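Local coordinates for protein homoserine kinase (Cytophaga hutchinsonii, PDB 4P52) that probably catalyses the ATP-dependent phosphorylation of homoserine to O-phosphohomoserine, a step on the pathway to threonine, at residues 87-90 with 91-95; 132-135 with 136-140; 139-142 with 143-146. All coordinates share one frame; numbering follows the deposited sequence.

Contact 1: residues 87-90 with 91-95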
ATOM      1  N   VAL A  87      24.541   8.497  19.561  1.00 38.90           N
ATOM      2  CA  VAL A  87      25.530   8.908  18.581  1.00 37.03           C
ATOM      3  C   VAL A  87      26.861   8.192  18.809  1.00 38.39           C
ATOM      4  O   VAL A  87      27.454   7.659  17.876  1.00 39.48           O
ATOM      5  CB  VAL A  87      25.740  10.426  18.640  1.00 35.75           C
ATOM      6  CG1 VAL A  87      26.798  10.863  17.642  1.00 35.55           C
ATOM      7  CG2 VAL A  87      24.432  11.158  18.392  1.00 33.25           C
ATOM      8  N   SER A  88      27.326   8.169  20.050  1.00 38.51           N
ATOM      9  CA  SER A  88      28.572   7.494  20.373  1.00 39.64           C
ATOM     10  C   SER A  88      28.499   5.969  20.191  1.00 40.74           C
ATOM     11  O   SER A  88      29.480   5.347  19.754  1.00 40.16           O
ATOM     12  CB  SER A  88      29.070   7.893  21.767  1.00 41.06           C
ATOM     13  OG  SER A  88      27.997   7.997  22.681  1.00 43.10           O
ATOM     14  N   ILE A  89      27.338   5.374  20.489  1.00 42.13           N
ATOM     15  CA  ILE A  89      27.156   3.924  20.311  1.00 42.62           C
ATOM     16  C   ILE A  89      27.290   3.595  18.831  1.00 41.86           C
ATOM     17  O   ILE A  89      28.039   2.699  18.461  1.00 44.03           O
ATOM     18  CB  ILE A  89      25.811   3.400  20.893  1.00 43.56           C
ATOM     19  CG1 ILE A  89      25.816   3.479  22.429  1.00 45.22           C
ATOM     20  CG2 ILE A  89      25.521   1.960  20.439  1.00 41.65           C
ATOM     21  CD1 ILE A  89      24.427   3.406  23.055  1.00 45.01           C
ATOM     22  N   SER A  90      26.586   4.348  17.994  1.00 40.71           N
ATOM     23  CA  SER A  90      26.645   4.181  16.540  1.00 41.25           C
ATOM     24  C   SER A  90      28.049   4.243  15.958  1.00 39.85           C
ATOM     25  O   SER A  90      28.443   3.383  15.148  1.00 40.03           O
ATOM     26  CB  SER A  90      25.842   5.284  15.888  1.00 43.46           C
ATOM     27  OG  SER A  90      24.541   5.273  16.416  1.00 48.49           O
ATOM     28  N   ILE A  91      28.781   5.287  16.354  1.00 37.47           N
ATOM     29  CA  ILE A  91      30.114   5.547  15.846  1.00 35.25           C
ATOM     30  C   ILE A  91      31.077   4.483  16.354  1.00 37.46           C
ATOM     31  O   ILE A  91      31.930   3.998  15.609  1.00 37.56           O
ATOM     32  CB  ILE A  91      30.572   6.952  16.266  1.00 33.27           C
ATOM     33  CG1 ILE A  91      29.698   8.006  15.576  1.00 30.35           C
ATOM     34  CG2 ILE A  91      32.063   7.150  15.993  1.00 33.21           C
ATOM     35  CD1 ILE A  91      29.936   9.419  16.060  1.00 29.35           C
ATOM     36  N   LEU A  92      30.923   4.098  17.621  1.00 39.05           N
ATOM     37  CA  LEU A  92      31.761   3.044  18.182  1.00 41.28           C
ATOM     38  C   LEU A  92      31.595   1.734  17.414  1.00 43.55           C
ATOM     39  O   LEU A  92      32.592   1.050  17.131  1.00 45.76           O
ATOM     40  CB  LEU A  92      31.502   2.861  19.677  1.00 42.00           C
ATOM     41  CG  LEU A  92      32.473   1.953  20.463  1.00 45.61           C
ATOM     42  CD1 LEU A  92      33.965   2.290  20.302  1.00 44.79           C
ATOM     43  CD2 LEU A  92      32.053   1.915  21.933  1.00 46.77           C
ATOM     44  N   ARG A  93      30.347   1.408  17.051  1.00 43.72           N
ATOM     45  CA  ARG A  93      30.046   0.173  16.327  1.00 46.71           C
ATOM     46  C   ARG A  93      30.614   0.228  14.940  1.00 45.97           C
ATOM     47  O   ARG A  93      31.120  -0.777  14.435  1.00 50.66           O
ATOM     48  CB  ARG A  93      28.548  -0.124  16.264  1.00 53.43           C
ATOM     49  CG  ARG A  93      27.893  -0.457  17.608  1.00 65.27           C
ATOM     50  CD  ARG A  93      28.482  -1.682  18.321  1.00 79.61           C
ATOM     51  NE  ARG A  93      28.295  -2.934  17.580  1.00 93.02           N
ATOM     52  CZ  ARG A  93      27.125  -3.553  17.406  1.00104.31           C
ATOM     53  NH1 ARG A  93      26.000  -3.042  17.902  1.00104.48           N
ATOM     54  NH2 ARG A  93      27.076  -4.686  16.718  1.00110.10           N
ATOM     55  N   TYR A  94      30.561   1.403  14.328  1.00 42.00           N
ATOM     56  CA  TYR A  94      31.074   1.558  12.988  1.00 41.13           C
ATOM     57  C   TYR A  94      32.576   1.271  13.016  1.00 43.46           C
ATOM     58  O   TYR A  94      33.064   0.404  12.278  1.00 45.12           O
ATOM     59  CB  TYR A  94      30.734   2.956  12.464  1.00 38.58           C
ATOM     60  CG  TYR A  94      31.419   3.381  11.175  1.00 36.58           C
ATOM     61  CD1 TYR A  94      32.692   3.937  11.199  1.00 35.58           C
ATOM     62  CD2 TYR A  94      30.771   3.277   9.940  1.00 35.05           C
ATOM     63  CE1 TYR A  94      33.314   4.355  10.034  1.00 34.87           C
ATOM     64  CE2 TYR A  94      31.402   3.684   8.762  1.00 34.22           C
ATOM     65  CZ  TYR A  94      32.675   4.227   8.817  1.00 34.39           C
ATOM     66  OH  TYR A  94      33.327   4.651   7.673  1.00 33.94           O
ATOM     67  N   LEU A  95      33.292   1.967  13.900  1.00 43.38           N
ATOM     68  CA  LEU A  95      34.726   1.758  14.083  1.00 43.61           C
ATOM     69  C   LEU A  95      35.046   0.297  14.372  1.00 46.60           C
ATOM     70  O   LEU A  95      35.971  -0.255  13.789  1.00 47.11           O
ATOM     71  CB  LEU A  95      35.284   2.656  15.193  1.00 41.75           C
ATOM     72  CG  LEU A  95      35.129   4.167  14.972  1.00 39.69           C
ATOM     73  CD1 LEU A  95      35.531   4.951  16.212  1.00 39.44           C
ATOM     74  CD2 LEU A  95      35.899   4.656  13.750  1.00 39.12           C
TER
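Val-87 and Ile-91 meet one helical turn apart, their side chains alongside each other with Val-87 CG1 3.8 Å from Ile-91 CD1. The torsions fit this: Val-87 CG1 stands opposite its backbone N (chi1 179°), and Ile-91 has CG1 beside its N (chi1 -66°) with the chain extended beyond; CD1 also lies 3.5 Å from Val-87 O. That carbonyl accepts Ile-91 N at 3.1 Å, the first of four i to i+4 bonds. Leu-92 N to Ser-88 O (2.9 Å), Arg-93 N to Ile-89 O (3.0 Å) and Tyr-94 N to Ser-90 O (3.0 Å) follow, as in a continuous alpha helix. On another flank the aliphatic part of Arg-93 lies along the backbone, CG 3.3 Å from Ile-89 O; its poorly ordered end reaches Glu-151 in a salt bridge. The serine hydroxyls turn back along the chain, Ser-88 OG to Ala-82 O and Ser-90 OG to Thr-86 O. Within the GHMP kinase N-terminal domain region, the helix connects parallel strands 66-72 and 103-110 in a beta-alpha-beta unit, bringing Val-87, Ser-90 and Tyr-94 to helix 120-135, Ser-88, Leu-92 and Leu-95 to strand 66-72, and Ile-89 to helix 146-157.

Contact 2: residues 132-135 with 136-140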
ATOM      1  N   ILE A 132      31.224  10.244  10.649  1.00 29.33           N
ATOM      2  CA  ILE A 132      32.402   9.391  10.865  1.00 30.28           C
ATOM      3  C   ILE A 132      32.849   8.769   9.550  1.00 31.79           C
ATOM      4  O   ILE A 132      34.059   8.666   9.266  1.00 33.68           O
ATOM      5  CB  ILE A 132      32.188   8.325  11.974  1.00 30.84           C
ATOM      6  CG1 ILE A 132      33.506   7.647  12.355  1.00 32.09           C
ATOM      7  CG2 ILE A 132      31.179   7.260  11.575  1.00 30.70           C
ATOM      8  CD1 ILE A 132      34.519   8.587  12.984  1.00 32.61           C
ATOM      9  N   ASN A 133      31.870   8.414   8.725  1.00 31.23           N
ATOM     10  CA  ASN A 133      32.162   7.786   7.454  1.00 32.38           C
ATOM     11  C   ASN A 133      32.880   8.733   6.490  1.00 32.95           C
ATOM     12  O   ASN A 133      33.863   8.370   5.845  1.00 34.61           O
ATOM     13  CB  ASN A 133      30.879   7.231   6.832  1.00 32.32           C
ATOM     14  CG  ASN A 133      31.152   6.384   5.605  1.00 33.42           C
ATOM     15  OD1 ASN A 133      31.935   5.417   5.653  1.00 34.30           O
ATOM     16  ND2 ASN A 133      30.491   6.727   4.497  1.00 31.73           N
ATOM     17  N   GLN A 134      32.411   9.965   6.403  1.00 32.50           N
ATOM     18  CA  GLN A 134      33.075  10.882   5.529  1.00 33.95           C
ATOM     19  C   GLN A 134      34.441  11.276   6.081  1.00 35.16           C
ATOM     20  O   GLN A 134      35.424  11.246   5.360  1.00 36.25           O
ATOM     21  CB  GLN A 134      32.221  12.095   5.205  1.00 35.57           C
ATOM     22  CG  GLN A 134      32.903  12.944   4.135  1.00 40.06           C
ATOM     23  CD  GLN A 134      31.954  13.837   3.365  1.00 42.40           C
ATOM     24  OE1 GLN A 134      30.823  13.437   3.068  1.00 44.85           O
ATOM     25  NE2 GLN A 134      32.405  15.061   3.034  1.00 39.12           N
ATOM     26  N   LEU A 135      34.510  11.601   7.365  1.00 36.01           N
ATOM     27  CA  LEU A 135      35.766  11.989   8.008  1.00 37.04           C
ATOM     28  C   LEU A 135      36.901  10.964   7.849  1.00 38.45           C
ATOM     29  O   LEU A 135      38.053  11.344   7.688  1.00 39.50           O
ATOM     30  CB  LEU A 135      35.538  12.283   9.493  1.00 36.96           C
ATOM     31  CG  LEU A 135      36.750  12.743  10.320  1.00 37.71           C
ATOM     32  CD1 LEU A 135      37.148  14.178  10.011  1.00 37.56           C
ATOM     33  CD2 LEU A 135      36.408  12.617  11.787  1.00 37.23           C
ATOM     34  N   LEU A 136      36.587   9.676   7.898  1.00 37.77           N
ATOM     35  CA  LEU A 136      37.625   8.656   7.767  1.00 38.42           C
ATOM     36  C   LEU A 136      37.809   8.210   6.330  1.00 39.58           C
ATOM     37  O   LEU A 136      38.322   7.130   6.079  1.00 41.58           O
ATOM     38  CB  LEU A 136      37.302   7.443   8.652  1.00 39.29           C
ATOM     39  CG  LEU A 136      37.282   7.669  10.166  1.00 40.20           C
ATOM     40  CD1 LEU A 136      37.150   6.342  10.875  1.00 41.95           C
ATOM     41  CD2 LEU A 136      38.548   8.368  10.655  1.00 41.24           C
ATOM     42  N   GLY A 137      37.366   9.020   5.376  1.00 39.67           N
ATOM     43  CA  GLY A 137      37.619   8.746   3.957  1.00 39.76           C
ATOM     44  C   GLY A 137      36.633   7.861   3.227  1.00 42.14           C
ATOM     45  O   GLY A 137      37.024   7.153   2.322  1.00 45.10           O
ATOM     46  N   ASN A 138      35.357   7.888   3.605  1.00 42.93           N
ATOM     47  CA  ASN A 138      34.293   7.184   2.847  1.00 44.30           C
ATOM     48  C   ASN A 138      34.523   5.705   2.587  1.00 47.17           C
ATOM     49  O   ASN A 138      34.372   5.236   1.471  1.00 50.32           O
ATOM     50  CB  ASN A 138      33.979   7.923   1.544  1.00 44.45           C
ATOM     51  CG  ASN A 138      33.392   9.305   1.801  1.00 46.15           C
ATOM     52  OD1 ASN A 138      32.182   9.449   1.977  1.00 46.79           O
ATOM     53  ND2 ASN A 138      34.257  10.321   1.878  1.00 46.49           N
ATOM     54  N   LYS A 139      34.854   4.974   3.639  1.00 46.79           N
ATOM     55  CA  LYS A 139      35.148   3.552   3.544  1.00 49.29           C
ATOM     56  C   LYS A 139      33.927   2.696   3.262  1.00 51.64           C
ATOM     57  O   LYS A 139      34.055   1.541   2.884  1.00 52.78           O
ATOM     58  CB  LYS A 139      35.793   3.070   4.842  1.00 49.24           C
ATOM     59  CG  LYS A 139      37.170   3.646   5.081  1.00 49.64           C
ATOM     60  CD  LYS A 139      37.719   3.160   6.410  1.00 51.79           C
ATOM     61  CE  LYS A 139      39.146   3.659   6.643  1.00 52.84           C
ATOM     62  NZ  LYS A 139      39.992   3.543   5.423  1.00 51.94           N
HETATM   63  N   MSE A 140      32.743   3.253   3.480  1.00 52.73           N
HETATM   64  CA  MSE A 140      31.498   2.534   3.246  1.00 51.05           C
HETATM   65  C   MSE A 140      30.580   3.372   2.404  1.00 47.88           C
HETATM   66  O   MSE A 140      30.637   4.611   2.418  1.00 45.64           O
HETATM   67  CB  MSE A 140      30.828   2.319   4.579  1.00 54.13           C
HETATM   68  CG  MSE A 140      31.621   1.403   5.482  1.00 67.00           C
HETATM   69 SE   MSE A 140      30.307   0.523   6.655  1.00 91.13          SE
HETATM   70  CE  MSE A 140      30.426  -1.243   5.753  1.00 94.04           C
TER
HETATM   71  O   HOH W   1      35.185   6.104   6.294  1.00 35.51           O
HETATM   72  O   HOH W   2      29.841  11.105   2.470  1.00 39.74           O
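The side-chain amide of Asn-133 meets the backbone of Met-140 (selenomethionine) edge-on: OD1 takes Met-140 N on a lone pair in the carbonyl plane (3.2 Å), and ND2 gives a hydrogen to Met-140 O (3.0 Å), which lies only 12° out of the amide plane. Leu-145 CD2 sits over one face, 3.8 Å from Asn-133 CG, and Asn-138 lies on the side of the other. Asn-133 carries CG opposite its backbone N (chi1 -171°), which sends the amide past the helix end to the returning chain. A second pair of flat groups, the amides of Gln-134 and Asn-138, run alongside each other with planes 41° apart; one water donates to both, at 2.6 Å from Gln-134 OE1 and 2.9 Å from Asn-138 OD1. In the backbone of the same residues a Schellman motif ends the helix, with Asn-138 N on Asn-133 O (2.7 Å), Gly-137 N on Gln-134 O (3.0 Å) and Gly-137 at positive phi as the C-prime residue. On the apolar flank Ile-132 CD1 touches Leu-136 CD1 at 4.1 Å. Another water joins Asn-133 O to Lys-139 N. Asn-133 thus uses both amide ends on one residue, and OD1 additionally receives Tyr-94 OH: these three bonds fix the rotation of a buried amide, and a flipped one would set its NH2 against Met-140 N.

Contact 3: residues 139-142 with 143-146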
ATOM      1  N   LYS A 139      34.854   4.974   3.639  1.00 46.79           N
ATOM      2  CA  LYS A 139      35.148   3.552   3.544  1.00 49.29           C
ATOM      3  C   LYS A 139      33.927   2.696   3.262  1.00 51.64           C
ATOM      4  O   LYS A 139      34.055   1.541   2.884  1.00 52.78           O
ATOM      5  CB  LYS A 139      35.793   3.070   4.842  1.00 49.24           C
ATOM      6  CG  LYS A 139      37.170   3.646   5.081  1.00 49.64           C
ATOM      7  CD  LYS A 139      37.719   3.160   6.410  1.00 51.79           C
ATOM      8  CE  LYS A 139      39.146   3.659   6.643  1.00 52.84           C
ATOM      9  NZ  LYS A 139      39.992   3.543   5.423  1.00 51.94           N
HETATM   10  N   MSE A 140      32.743   3.253   3.480  1.00 52.73           N
HETATM   11  CA  MSE A 140      31.498   2.534   3.246  1.00 51.05           C
HETATM   12  C   MSE A 140      30.580   3.372   2.404  1.00 47.88           C
HETATM   13  O   MSE A 140      30.637   4.611   2.418  1.00 45.64           O
HETATM   14  CB  MSE A 140      30.828   2.319   4.579  1.00 54.13           C
HETATM   15  CG  MSE A 140      31.621   1.403   5.482  1.00 67.00           C
HETATM   16 SE   MSE A 140      30.307   0.523   6.655  1.00 91.13          SE
HETATM   17  CE  MSE A 140      30.426  -1.243   5.753  1.00 94.04           C
ATOM     18  N   GLU A 141      29.723   2.698   1.648  1.00 48.68           N
ATOM     19  CA  GLU A 141      28.677   3.374   0.894  1.00 49.24           C
ATOM     20  C   GLU A 141      27.604   3.895   1.828  1.00 43.11           C
ATOM     21  O   GLU A 141      27.245   3.229   2.795  1.00 41.80           O
ATOM     22  CB  GLU A 141      28.057   2.416  -0.104  1.00 56.70           C
ATOM     23  CG  GLU A 141      28.829   2.306  -1.401  1.00 67.75           C
ATOM     24  CD  GLU A 141      28.279   1.198  -2.270  1.00 81.21           C
ATOM     25  OE1 GLU A 141      28.138   0.057  -1.767  1.00 81.39           O
ATOM     26  OE2 GLU A 141      27.976   1.472  -3.451  1.00 89.00           O
ATOM     27  N   VAL A 142      27.092   5.083   1.525  1.00 41.14           N
ATOM     28  CA  VAL A 142      26.038   5.720   2.330  1.00 38.71           C
ATOM     29  C   VAL A 142      24.887   4.745   2.593  1.00 39.49           C
ATOM     30  O   VAL A 142      24.447   4.587   3.743  1.00 39.06           O
ATOM     31  CB  VAL A 142      25.569   7.068   1.719  1.00 35.28           C
ATOM     32  CG1 VAL A 142      24.337   7.601   2.434  1.00 32.25           C
ATOM     33  CG2 VAL A 142      26.708   8.097   1.760  1.00 34.72           C
ATOM     34  N   LYS A 143      24.443   4.074   1.532  1.00 40.43           N
ATOM     35  CA  LYS A 143      23.514   2.957   1.630  1.00 42.63           C
ATOM     36  C   LYS A 143      23.773   2.103   2.880  1.00 42.84           C
ATOM     37  O   LYS A 143      22.853   1.836   3.656  1.00 42.37           O
ATOM     38  CB  LYS A 143      23.609   2.083   0.360  1.00 47.57           C
ATOM     39  CG  LYS A 143      22.967   0.704   0.486  1.00 52.47           C
ATOM     40  CD  LYS A 143      23.320  -0.238  -0.672  1.00 62.24           C
ATOM     41  CE  LYS A 143      23.031  -1.688  -0.263  1.00 70.30           C
ATOM     42  NZ  LYS A 143      22.612  -2.601  -1.367  1.00 74.33           N
ATOM     43  N   ASP A 144      25.027   1.685   3.069  1.00 42.34           N
ATOM     44  CA  ASP A 144      25.361   0.685   4.069  1.00 42.51           C
ATOM     45  C   ASP A 144      25.490   1.226   5.475  1.00 39.57           C
ATOM     46  O   ASP A 144      25.738   0.452   6.400  1.00 38.71           O
ATOM     47  CB  ASP A 144      26.622  -0.064   3.668  1.00 49.91           C
ATOM     48  CG  ASP A 144      26.390  -0.980   2.470  1.00 57.33           C
ATOM     49  OD1 ASP A 144      25.529  -1.890   2.584  1.00 58.94           O
ATOM     50  OD2 ASP A 144      27.048  -0.770   1.417  1.00 57.85           O
ATOM     51  N   LEU A 145      25.311   2.540   5.650  1.00 36.66           N
ATOM     52  CA  LEU A 145      25.352   3.119   6.987  1.00 34.46           C
ATOM     53  C   LEU A 145      24.081   2.879   7.781  1.00 34.09           C
ATOM     54  O   LEU A 145      24.105   2.960   9.027  1.00 34.77           O
ATOM     55  CB  LEU A 145      25.659   4.604   6.951  1.00 32.24           C
ATOM     56  CG  LEU A 145      26.913   5.000   6.175  1.00 31.48           C
ATOM     57  CD1 LEU A 145      27.047   6.514   6.184  1.00 29.24           C
ATOM     58  CD2 LEU A 145      28.161   4.307   6.722  1.00 31.77           C
ATOM     59  N   LEU A 146      22.987   2.567   7.084  1.00 31.70           N
ATOM     60  CA  LEU A 146      21.690   2.416   7.749  1.00 31.66           C
ATOM     61  C   LEU A 146      21.693   1.459   8.975  1.00 32.71           C
ATOM     62  O   LEU A 146      21.203   1.840  10.048  1.00 31.83           O
ATOM     63  CB  LEU A 146      20.590   2.058   6.749  1.00 32.26           C
ATOM     64  CG  LEU A 146      19.192   1.951   7.359  1.00 33.45           C
ATOM     65  CD1 LEU A 146      18.769   3.225   8.072  1.00 31.46           C
ATOM     66  CD2 LEU A 146      18.192   1.627   6.267  1.00 35.35           C
TER
HETATM   67  O   HOH W   3      30.045  -0.049   1.723  1.00 43.84           O
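Glu-141 O receives Asp-144 N (2.7 Å) and Val-142 O receives Leu-145 N (2.9 Å), two overlapping i to i+3 beta turns in which the donors stand above their carbonyl planes, by 50° and 54°. These turns lead the chain from the loop after helix 120-135 into helix 146-157. Leu-145 takes the inner side: CG lies beside its backbone N (chi1 -53°), which lays it 3.5 Å from Val-142 O and carries CD2 to 4.0 Å from CB of the selenomethionine Met-140. Beyond the turn it also touches Tyr-94 of helix 86-98 and Val-129 of helix 120-135. With an alanine in place of this leucine, CG and both methyls go, which is likely to open a gap beside Met-140 and Tyr-94 and uncover one face of the Asn-133 amide. The side chain of Val-142 touches Tyr-130 and Leu-169, while Lys-143 O is bonded by Tyr-170 OH, tying the turn to helix 162-170. On the outer side the carboxylates of Glu-141 and Asp-144 run alongside each other, Glu-141 OE1 3.5 Å from Asp-144 OD2. Both atoms are acceptors, and such closeness would probably make it costlier for both groups to be charged. Besides the backbone bond, a water spans the first turn, accepting from Glu-141 N at 2.8 Å and donating to Asp-144 OD2 at 3.1 Å.

From the N terminus, contact 1 comes first, inside helix 86-98, and closes nothing longer than helical turns. Contact 2 follows in series at the end of helix 120-135, where the chain folds back at the cap, and contact 3 carries on from it, sharing Lys-139 and Met-140 and closing the turns that start toward helix 146-157. None nests in or crosses another. Tyr-94 links all three: its ring packs on Ile-132 of contact 2 and, through CE2, lies 3.9 Å from Leu-145 CD2 of contact 3. With Leu-95 against Leu-136, this packing ties the beta-alpha-beta helix 86-98 to the connection between helices 120-135 and 146-157.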